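Local structure of Zn-dependent hydrolase, glyoxylase (Echinicola vietnamensis, 6T5K) at residues Gly52-Ile60 and Val219-Gly227; Leu183-Leu194 and Thr230-Phe239. The protein probably hydrolyses beta-lactam antibiotics, carbapenems among them, to substituted beta-amino acids as a zinc-dependent class B beta-lactamase. All coordinates share one frame; numbering follows the deposited sequence.

Contact 1 of 2, residues Gly52-Ile60 and Val219-Gly227; sequences GKVACNGMI and VIPGHGNWG. With ZN (zinc ion), chain H.
In the alpha-beta/beta-alpha sandwich of the metallo-beta-lactamase fold, this contact joins the two sheets at the zinc-bearing edge: strand 54-60, from one sheet, meets the end of strand 219-221, from the other, and the loop that carries the zinc ligand His223. The imidazole of His223 is used at both nitrogens. NE2 binds the zinc ion at 2.2 Å, alongside Asp104 and Cys182, while ND1 donates to Ala55 O at 2.9 Å. Since that oxygen lies near the ring plane, the bond fixes the rotation of the ring and leaves the NE2 lone pair aimed at the metal; a carbonyl acceptor would also be expected to make the imidazole a somewhat more electron-rich ligand. Cys56 SG sits at the ring edge, 3.6 Å from His223 CE1, and Val54 CG1 packs close to ND1. With CG beside its own backbone N (chi1 -61°), Asn57 turns its amide into the 219-227 loop, where ND2 spends both hydrogens on carbonyls: Gly224 O at 2.9 Å, within the carbonyl plane, and Pro221 O, approached from above its plane. Asparagine suits this buried place because one short, flat group can bond two carbonyls of the same segment, and its main-chain N adds a nearly straight bond to Gly222 O (172°). Further along, the unbranched thioether of Met59 lies between the sheets, among Val177, Phe179 and Ile220, with SD 3.8 Å from Ile220 CD1. Finally, a water donates to both Asn57 OD1, at 2.7 Å, and Gly224 O.

Contact 2 of 2, residues Leu183-Leu194 and Thr230-Phe239; sequences LIKANGAGKGNL and TLLHYTETLF
Tyr234 and Thr235 of the C-terminal helix 230-239 supply the polar grip on 183-194, the loop that follows zinc ligand Cys182. Tyr234 OH donates to Ala189 O over a short 2.5 Å. Thr235 OG1 works in two directions, accepting from Lys185 N at 2.9 Å and giving its own proton to Leu231 O one helical turn earlier. Threonine fits here because its hydroxyl can do both while CG2, on the other branch, packs against Leu183 O.

Ring contacts centre on the type II turn from Ala186 to Ala189. Tyr234 reaches under the turn because chi1 of 177° swings its ring away from its own backbone N, and Gly188 N lies 3.2 Å above the ring plane, over its centre. Gly188, at positive phi, suits the third position of such a turn. Asn187 brings OD1 to 3.6 Å from Tyr234 CD1, its amide almost perpendicular to the ring.

Apolar packing makes up most of the rest. Ile184 CD1 meets Leu232 CD2 at 3.6 Å, and its CG2 rests on Leu231 CB. At the far end the extended methylenes of Lys191 slide past Phe239, CD coming 3.7 Å from CE1, while Leu194 CD2 touches the ring edge; Trp202 stacks on Phe239. Leu238 CD2 touches both Lys185 CG and Ala189 O.

Lys185 turns its end away from the helix, where NZ donates to Lys191 O at 3.0 Å, a bond from well above the carbonyl plane. A loop without regular strand or helix thus has main-chain groups at Lys185, Ala189 and Lys191 bound by side chains, which implies a defined path beside the metal site rather than a loosely draped one.

How the contacts relate
The two contacts, with centres about 12 Å apart, interlock along the chain: the loop 183-194 of contact 2 falls between the two segments of contact 1, and helix 230-239 follows 219-227 after two residues. They also touch. Pro221 CB lies 3.2 Å from Ile184 O, Asn225 O packs 3.6 Å from Ala186 CB, and Val219 O meets Leu231 CD2 at 3.5 Å. Both lead to the same zinc ion, since contact 1 holds its ligand His223 and 183-194 begins just after its ligand Cys182; the side chain of Lys185 comes within about 7 Å of a zinc. The 219-227 segment is therefore packed between strand 54-60 and the loop-helix pair.

Contact 1 of 2, residues Gly52-Ile60 and Val219-Gly227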
loop_
_atom_site.group_PDB
_atom_site.type_symbol
_atom_site.label_atom_id
_atom_site.label_comp_id
_atom_site.label_asym_id
_atom_site.label_seq_id
_atom_site.Cartn_x
_atom_site.Cartn_y
_atom_site.Cartn_z
ATOM N N GLY A 52 -12.993 -15.136 -4.377
ATOM C CA GLY A 52 -14.038 -14.864 -3.408
ATOM C C GLY A 52 -14.259 -13.386 -3.159
ATOM O O GLY A 52 -14.039 -12.569 -4.060
ATOM N N LYS A 53 -14.724 -13.023 -1.959
ATOM C CA LYS A 53 -14.736 -11.625 -1.544
ATOM C C LYS A 53 -13.410 -11.301 -0.872
ATOM O O LYS A 53 -13.047 -11.943 0.137
ATOM C CB LYS A 53 -15.900 -11.274 -0.620
ATOM C CG LYS A 53 -15.872 -9.782 -0.235
ATOM C CD LYS A 53 -17.231 -9.236 0.130
ATOM C CE LYS A 53 -17.530 -9.487 1.600
ATOM N NZ LYS A 53 -18.263 -8.362 2.244
ATOM N N VAL A 54 -12.735 -10.267 -1.396
ATOM C CA VAL A 54 -11.317 -10.043 -1.153
ATOM C C VAL A 54 -11.158 -8.713 -0.461
ATOM O O VAL A 54 -11.609 -7.697 -0.998
ATOM C CB VAL A 54 -10.553 -10.060 -2.484
ATOM C CG1 VAL A 54 -9.071 -9.896 -2.308
ATOM C CG2 VAL A 54 -10.876 -11.328 -3.275
ATOM N N ALA A 55 -10.550 -8.722 0.735
ATOM C CA ALA A 55 -10.175 -7.469 1.358
ATOM C C ALA A 55 -8.904 -6.953 0.706
ATOM O O ALA A 55 -7.983 -7.728 0.436
ATOM C CB ALA A 55 -9.993 -7.691 2.845
ATOM N N CYS A 56 -8.870 -5.649 0.425
ATOM C CA CYS A 56 -7.705 -4.981 -0.138
ATOM C C CYS A 56 -7.239 -3.940 0.863
ATOM O O CYS A 56 -8.048 -3.154 1.374
ATOM C CB CYS A 56 -8.034 -4.286 -1.450
ATOM S SG CYS A 56 -8.641 -5.410 -2.735
ATOM N N ASN A 57 -5.947 -3.940 1.155
ATOM C CA ASN A 57 -5.371 -3.027 2.123
ATOM C C ASN A 57 -4.599 -1.901 1.445
ATOM O O ASN A 57 -3.924 -2.110 0.437
ATOM C CB ASN A 57 -4.383 -3.747 3.040
ATOM C CG ASN A 57 -5.015 -4.850 3.823
ATOM O OD1 ASN A 57 -6.220 -4.814 4.159
ATOM N ND2 ASN A 57 -4.213 -5.853 4.140
ATOM N N GLY A 58 -4.694 -0.709 2.027
ATOM C CA GLY A 58 -3.691 0.315 1.847
ATOM C C GLY A 58 -3.281 0.852 3.204
ATOM O O GLY A 58 -3.736 0.380 4.251
ATOM N N MET A 59 -2.418 1.852 3.169
ATOM C CA MET A 59 -1.868 2.421 4.393
ATOM C C MET A 59 -2.072 3.929 4.349
ATOM O O MET A 59 -2.001 4.534 3.284
ATOM C CB MET A 59 -0.366 2.098 4.536
ATOM C CG MET A 59 0.270 2.724 5.790
ATOM S SD MET A 59 1.963 2.140 6.113
ATOM C CE MET A 59 2.876 3.008 4.848
ATOM N N ILE A 60 -2.329 4.519 5.505
ATOM C CA ILE A 60 -2.277 5.959 5.698
ATOM C C ILE A 60 -1.226 6.225 6.758
ATOM O O ILE A 60 -1.245 5.595 7.821
ATOM C CB ILE A 60 -3.625 6.539 6.158
ATOM C CG1 ILE A 60 -4.780 5.928 5.388
ATOM C CG2 ILE A 60 -3.609 8.067 5.990
ATOM C CD1 ILE A 60 -6.101 6.265 5.986
ATOM N N VAL A 219 4.194 -5.235 9.467
ATOM C CA VAL A 219 4.195 -5.422 8.020
ATOM C C VAL A 219 2.746 -5.562 7.579
ATOM O O VAL A 219 2.020 -6.428 8.089
ATOM C CB VAL A 219 5.011 -6.671 7.629
ATOM C CG1 VAL A 219 4.936 -6.947 6.132
ATOM C CG2 VAL A 219 6.460 -6.496 8.044
ATOM N N ILE A 220 2.345 -4.737 6.611
ATOM C CA ILE A 220 0.975 -4.680 6.101
ATOM C C ILE A 220 0.983 -5.265 4.692
ATOM O O ILE A 220 1.628 -4.695 3.794
ATOM C CB ILE A 220 0.424 -3.251 6.071
ATOM C CG1 ILE A 220 0.456 -2.590 7.443
ATOM C CG2 ILE A 220 -0.983 -3.246 5.436
ATOM C CD1 ILE A 220 0.408 -1.080 7.328
ATOM N N PRO A 221 0.337 -6.402 4.461
ATOM C CA PRO A 221 0.276 -6.992 3.120
ATOM C C PRO A 221 -0.834 -6.330 2.325
ATOM O O PRO A 221 -1.664 -5.612 2.861
ATOM C CB PRO A 221 -0.103 -8.453 3.416
ATOM C CG PRO A 221 -1.011 -8.318 4.633
ATOM C CD PRO A 221 -0.444 -7.188 5.446
ATOM N N GLY A 222 -0.841 -6.601 1.024
ATOM C CA GLY A 222 -1.857 -6.037 0.160
ATOM C C GLY A 222 -3.228 -6.610 0.374
ATOM O O GLY A 222 -4.217 -5.945 0.042
ATOM N N HIS A 223 -3.313 -7.805 0.956
ATOM C CA HIS A 223 -4.572 -8.473 1.245
ATOM C C HIS A 223 -4.381 -9.249 2.538
ATOM O O HIS A 223 -3.308 -9.809 2.761
ATOM C CB HIS A 223 -4.938 -9.429 0.096
ATOM C CG HIS A 223 -4.974 -8.759 -1.250
ATOM N ND1 HIS A 223 -6.066 -8.050 -1.712
ATOM C CD2 HIS A 223 -4.028 -8.657 -2.212
ATOM C CE1 HIS A 223 -5.786 -7.543 -2.904
ATOM N NE2 HIS A 223 -4.559 -7.915 -3.238
ATOM N N GLY A 224 -5.412 -9.288 3.382
ATOM C CA GLY A 224 -5.358 -10.114 4.581
ATOM C C GLY A 224 -4.820 -9.380 5.787
ATOM O O GLY A 224 -4.616 -8.164 5.784
ATOM N N ASN A 225 -4.570 -10.165 6.830
ATOM C CA ASN A 225 -4.145 -9.616 8.109
ATOM C C ASN A 225 -2.709 -9.105 8.062
ATOM O O ASN A 225 -1.813 -9.750 7.501
ATOM C CB ASN A 225 -4.279 -10.668 9.214
ATOM C CG ASN A 225 -5.726 -10.995 9.545
ATOM O OD1 ASN A 225 -6.600 -10.145 9.454
ATOM N ND2 ASN A 225 -5.981 -12.236 9.924
ATOM N N TRP A 226 -2.478 -7.950 8.690
ATOM C CA TRP A 226 -1.124 -7.507 8.916
ATOM C C TRP A 226 -0.531 -8.249 10.115
ATOM O O TRP A 226 -1.225 -8.871 10.927
ATOM C CB TRP A 226 -1.136 -5.998 9.134
ATOM C CG TRP A 226 -2.187 -5.526 10.079
ATOM C CD1 TRP A 226 -2.041 -5.320 11.413
ATOM C CD2 TRP A 226 -3.541 -5.156 9.759
ATOM N NE1 TRP A 226 -3.213 -4.867 11.949
ATOM C CE2 TRP A 226 -4.157 -4.777 10.956
ATOM C CE3 TRP A 226 -4.292 -5.151 8.583
ATOM C CZ2 TRP A 226 -5.476 -4.354 11.001
ATOM C CZ3 TRP A 226 -5.599 -4.758 8.635
ATOM C CH2 TRP A 226 -6.172 -4.354 9.828
ATOM N N GLY A 227 0.764 -8.117 10.244
ATOM C CA GLY A 227 1.501 -8.832 11.261
ATOM C C GLY A 227 2.867 -8.202 11.414
ATOM O O GLY A 227 3.040 -7.000 11.220
HETATM ZN ZN ZN H . -3.407 -7.013 -4.869
HETATM O O HOH W 1 -7.177 -6.592 5.924
HETATM O O HOH W 2 -3.508 -6.660 -6.963
HETATM O O HOH W 3 -2.667 -9.184 -4.996
#

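Contact 2 of 2, residues Leu183-Leu194 and Thr230-Phe239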
loop_
_atom_site.group_PDB
_atom_site.type_symbol
_atom_site.label_atom_id
_atom_site.label_comp_id
_atom_site.label_asym_id
_atom_site.label_seq_id
_atom_site.Cartn_x
_atom_site.Cartn_y
_atom_site.Cartn_z
ATOM N N LEU A 183 3.037 -7.433 -3.048
ATOM C CA LEU A 183 4.286 -8.185 -3.033
ATOM C C LEU A 183 4.437 -8.998 -1.766
ATOM O O LEU A 183 5.171 -9.994 -1.771
ATOM C CB LEU A 183 5.438 -7.178 -3.112
ATOM C CG LEU A 183 6.892 -7.612 -3.098
ATOM C CD1 LEU A 183 7.205 -8.442 -4.293
ATOM C CD2 LEU A 183 7.728 -6.338 -3.016
ATOM N N ILE A 184 3.797 -8.580 -0.672
ATOM C CA ILE A 184 3.883 -9.283 0.599
ATOM C C ILE A 184 2.548 -9.945 0.897
ATOM O O ILE A 184 1.498 -9.296 0.808
ATOM C CB ILE A 184 4.312 -8.360 1.748
ATOM C CG1 ILE A 184 5.666 -7.690 1.426
ATOM C CG2 ILE A 184 4.318 -9.137 3.081
ATOM C CD1 ILE A 184 6.774 -8.667 1.091
ATOM N N LYS A 185 2.598 -11.238 1.231
ATOM C CA LYS A 185 1.430 -12.023 1.600
ATOM C C LYS A 185 1.208 -12.047 3.104
ATOM O O LYS A 185 2.152 -11.990 3.895
ATOM C CB LYS A 185 1.556 -13.466 1.117
ATOM C CG LYS A 185 1.751 -13.567 -0.369
ATOM C CD LYS A 185 0.618 -12.910 -1.125
ATOM C CE LYS A 185 0.693 -13.246 -2.631
ATOM N NZ LYS A 185 -0.395 -12.651 -3.391
ATOM N N ALA A 186 -0.066 -12.098 3.494
ATOM C CA ALA A 186 -0.407 -12.380 4.880
ATOM C C ALA A 186 0.121 -13.750 5.277
ATOM O O ALA A 186 0.260 -14.647 4.443
ATOM C CB ALA A 186 -1.924 -12.339 5.067
ATOM N N ASN A 187 0.385 -13.913 6.576
ATOM C CA ASN A 187 0.879 -15.184 7.082
ATOM C C ASN A 187 -0.115 -16.298 6.744
ATOM O O ASN A 187 -1.313 -16.192 7.022
ATOM C CB ASN A 187 1.107 -15.107 8.595
ATOM C CG ASN A 187 2.012 -16.214 9.107
ATOM O OD1 ASN A 187 2.836 -16.765 8.369
ATOM N ND2 ASN A 187 1.869 -16.534 10.381
ATOM N N GLY A 188 0.382 -17.366 6.124
ATOM C CA GLY A 188 -0.441 -18.491 5.756
ATOM C C GLY A 188 -1.268 -18.298 4.497
ATOM O O GLY A 188 -2.000 -19.226 4.117
ATOM N N ALA A 189 -1.171 -17.146 3.829
ATOM C CA ALA A 189 -2.013 -16.904 2.670
ATOM C C ALA A 189 -1.467 -17.616 1.437
ATOM O O ALA A 189 -0.299 -18.016 1.370
ATOM C CB ALA A 189 -2.108 -15.418 2.359
ATOM N N GLY A 190 -2.342 -17.774 0.454
ATOM C CA GLY A 190 -1.959 -18.360 -0.808
ATOM C C GLY A 190 -1.178 -17.396 -1.686
ATOM O O GLY A 190 -0.962 -16.230 -1.354
ATOM N N LYS A 191 -0.764 -17.909 -2.849
ATOM C CA LYS A 191 0.027 -17.113 -3.775
ATOM C C LYS A 191 -0.804 -16.053 -4.492
ATOM O O LYS A 191 -0.234 -15.109 -5.036
ATOM C CB LYS A 191 0.737 -18.024 -4.778
ATOM C CG LYS A 191 1.765 -18.939 -4.163
ATOM C CD LYS A 191 2.488 -19.754 -5.214
ATOM C CE LYS A 191 3.616 -20.550 -4.609
ATOM N NZ LYS A 191 4.219 -21.481 -5.572
ATOM N N GLY A 192 -2.129 -16.203 -4.532
ATOM C CA GLY A 192 -2.988 -15.183 -5.117
ATOM C C GLY A 192 -2.855 -15.096 -6.628
ATOM O O GLY A 192 -2.519 -16.063 -7.312
ATOM N N ASN A 193 -3.117 -13.898 -7.154
ATOM C CA ASN A 193 -3.143 -13.678 -8.590
ATOM C C ASN A 193 -1.711 -13.591 -9.100
ATOM O O ASN A 193 -0.975 -12.651 -8.766
ATOM C CB ASN A 193 -3.891 -12.386 -8.877
ATOM C CG ASN A 193 -3.711 -11.933 -10.291
ATOM O OD1 ASN A 193 -3.498 -12.755 -11.195
ATOM N ND2 ASN A 193 -3.782 -10.612 -10.505
ATOM N N LEU A 194 -1.315 -14.559 -9.922
ATOM C CA LEU A 194 0.032 -14.594 -10.473
ATOM C C LEU A 194 0.076 -14.198 -11.936
ATOM O O LEU A 194 1.118 -14.365 -12.576
ATOM C CB LEU A 194 0.639 -15.987 -10.338
ATOM C CG LEU A 194 0.763 -16.491 -8.909
ATOM C CD1 LEU A 194 1.306 -17.893 -8.858
ATOM C CD2 LEU A 194 1.655 -15.571 -8.103
ATOM N N THR A 230 7.368 -11.740 10.424
ATOM C CA THR A 230 6.954 -13.058 9.951
ATOM C C THR A 230 6.461 -12.998 8.509
ATOM O O THR A 230 6.712 -13.909 7.720
ATOM C CB THR A 230 5.821 -13.565 10.848
ATOM O OG1 THR A 230 6.297 -13.717 12.190
ATOM C CG2 THR A 230 5.284 -14.888 10.380
ATOM N N LEU A 231 5.699 -11.961 8.160
ATOM C CA LEU A 231 5.101 -11.928 6.828
ATOM C C LEU A 231 6.147 -11.920 5.733
ATOM O O LEU A 231 5.925 -12.492 4.654
ATOM C CB LEU A 231 4.203 -10.711 6.661
ATOM C CG LEU A 231 2.757 -10.906 7.134
ATOM C CD1 LEU A 231 2.736 -11.175 8.615
ATOM C CD2 LEU A 231 1.888 -9.708 6.854
ATOM N N LEU A 232 7.280 -11.253 5.975
ATOM C CA LEU A 232 8.344 -11.225 4.982
ATOM C C LEU A 232 8.944 -12.603 4.809
ATOM O O LEU A 232 9.155 -13.049 3.683
ATOM C CB LEU A 232 9.438 -10.249 5.388
ATOM C CG LEU A 232 9.008 -8.791 5.526
ATOM C CD1 LEU A 232 10.236 -7.893 5.864
ATOM C CD2 LEU A 232 8.273 -8.260 4.288
ATOM N N HIS A 233 9.218 -13.278 5.913
ATOM C CA HIS A 233 9.787 -14.618 5.851
ATOM C C HIS A 233 8.808 -15.605 5.251
ATOM O O HIS A 233 9.202 -16.457 4.443
ATOM C CB HIS A 233 10.220 -15.027 7.243
ATOM C CG HIS A 233 11.239 -14.113 7.830
ATOM N ND1 HIS A 233 11.289 -13.811 9.174
ATOM C CD2 HIS A 233 12.230 -13.400 7.245
ATOM C CE1 HIS A 233 12.298 -12.981 9.393
ATOM N NE2 HIS A 233 12.868 -12.702 8.233
ATOM N N TYR A 234 7.538 -15.510 5.641
ATOM C CA TYR A 234 6.509 -16.351 5.057
ATOM C C TYR A 234 6.439 -16.175 3.545
ATOM O O TYR A 234 6.365 -17.154 2.797
ATOM C CB TYR A 234 5.147 -16.013 5.667
ATOM C CG TYR A 234 4.085 -16.841 4.999
ATOM C CD1 TYR A 234 3.958 -18.187 5.297
ATOM C CD2 TYR A 234 3.246 -16.294 4.040
ATOM C CE1 TYR A 234 3.019 -18.965 4.643
ATOM C CE2 TYR A 234 2.331 -17.063 3.363
ATOM C CZ TYR A 234 2.216 -18.393 3.664
ATOM O OH TYR A 234 1.281 -19.165 3.004
ATOM N N THR A 235 6.474 -14.924 3.084
ATOM C CA THR A 235 6.333 -14.659 1.659
ATOM C C THR A 235 7.533 -15.175 0.891
ATOM O O THR A 235 7.381 -15.780 -0.172
ATOM C CB THR A 235 6.166 -13.165 1.410
ATOM O OG1 THR A 235 4.968 -12.726 2.061
ATOM C CG2 THR A 235 6.045 -12.878 -0.050
ATOM N N GLU A 236 8.741 -14.908 1.397
ATOM C CA GLU A 236 9.914 -15.443 0.719
ATOM C C GLU A 236 9.833 -16.968 0.621
ATOM O O GLU A 236 10.104 -17.553 -0.441
ATOM C CB GLU A 236 11.183 -14.977 1.407
ATOM C CG GLU A 236 12.389 -15.392 0.611
ATOM C CD GLU A 236 13.725 -15.083 1.266
ATOM O OE1 GLU A 236 13.750 -14.316 2.238
ATOM O OE2 GLU A 236 14.757 -15.636 0.789
ATOM N N THR A 237 9.459 -17.627 1.721
ATOM C CA THR A 237 9.391 -19.087 1.730
ATOM C C THR A 237 8.352 -19.606 0.746
ATOM O O THR A 237 8.553 -20.632 0.076
ATOM C CB THR A 237 9.041 -19.563 3.137
ATOM O OG1 THR A 237 10.028 -19.072 4.052
ATOM C CG2 THR A 237 8.978 -21.107 3.199
ATOM N N LEU A 238 7.218 -18.921 0.672
ATOM C CA LEU A 238 6.140 -19.342 -0.209
ATOM C C LEU A 238 6.580 -19.385 -1.659
ATOM O O LEU A 238 6.121 -20.248 -2.418
ATOM C CB LEU A 238 4.976 -18.368 -0.045
ATOM C CG LEU A 238 3.695 -18.609 -0.840
ATOM C CD1 LEU A 238 3.041 -19.914 -0.419
ATOM C CD2 LEU A 238 2.774 -17.405 -0.638
ATOM N N PHE A 239 7.456 -18.464 -2.060
ATOM C CA PHE A 239 7.892 -18.388 -3.440
ATOM C C PHE A 239 9.293 -18.930 -3.678
ATOM O O PHE A 239 9.775 -18.879 -4.811
ATOM C CB PHE A 239 7.782 -16.947 -3.924
ATOM C CG PHE A 239 6.359 -16.504 -4.128
ATOM C CD1 PHE A 239 5.630 -16.919 -5.230
ATOM C CD2 PHE A 239 5.741 -15.701 -3.189
ATOM C CE1 PHE A 239 4.312 -16.523 -5.411
ATOM C CE2 PHE A 239 4.420 -15.293 -3.358
ATOM C CZ PHE A 239 3.705 -15.693 -4.470
HETATM O O HOH W 4 7.207 -21.844 -4.738
#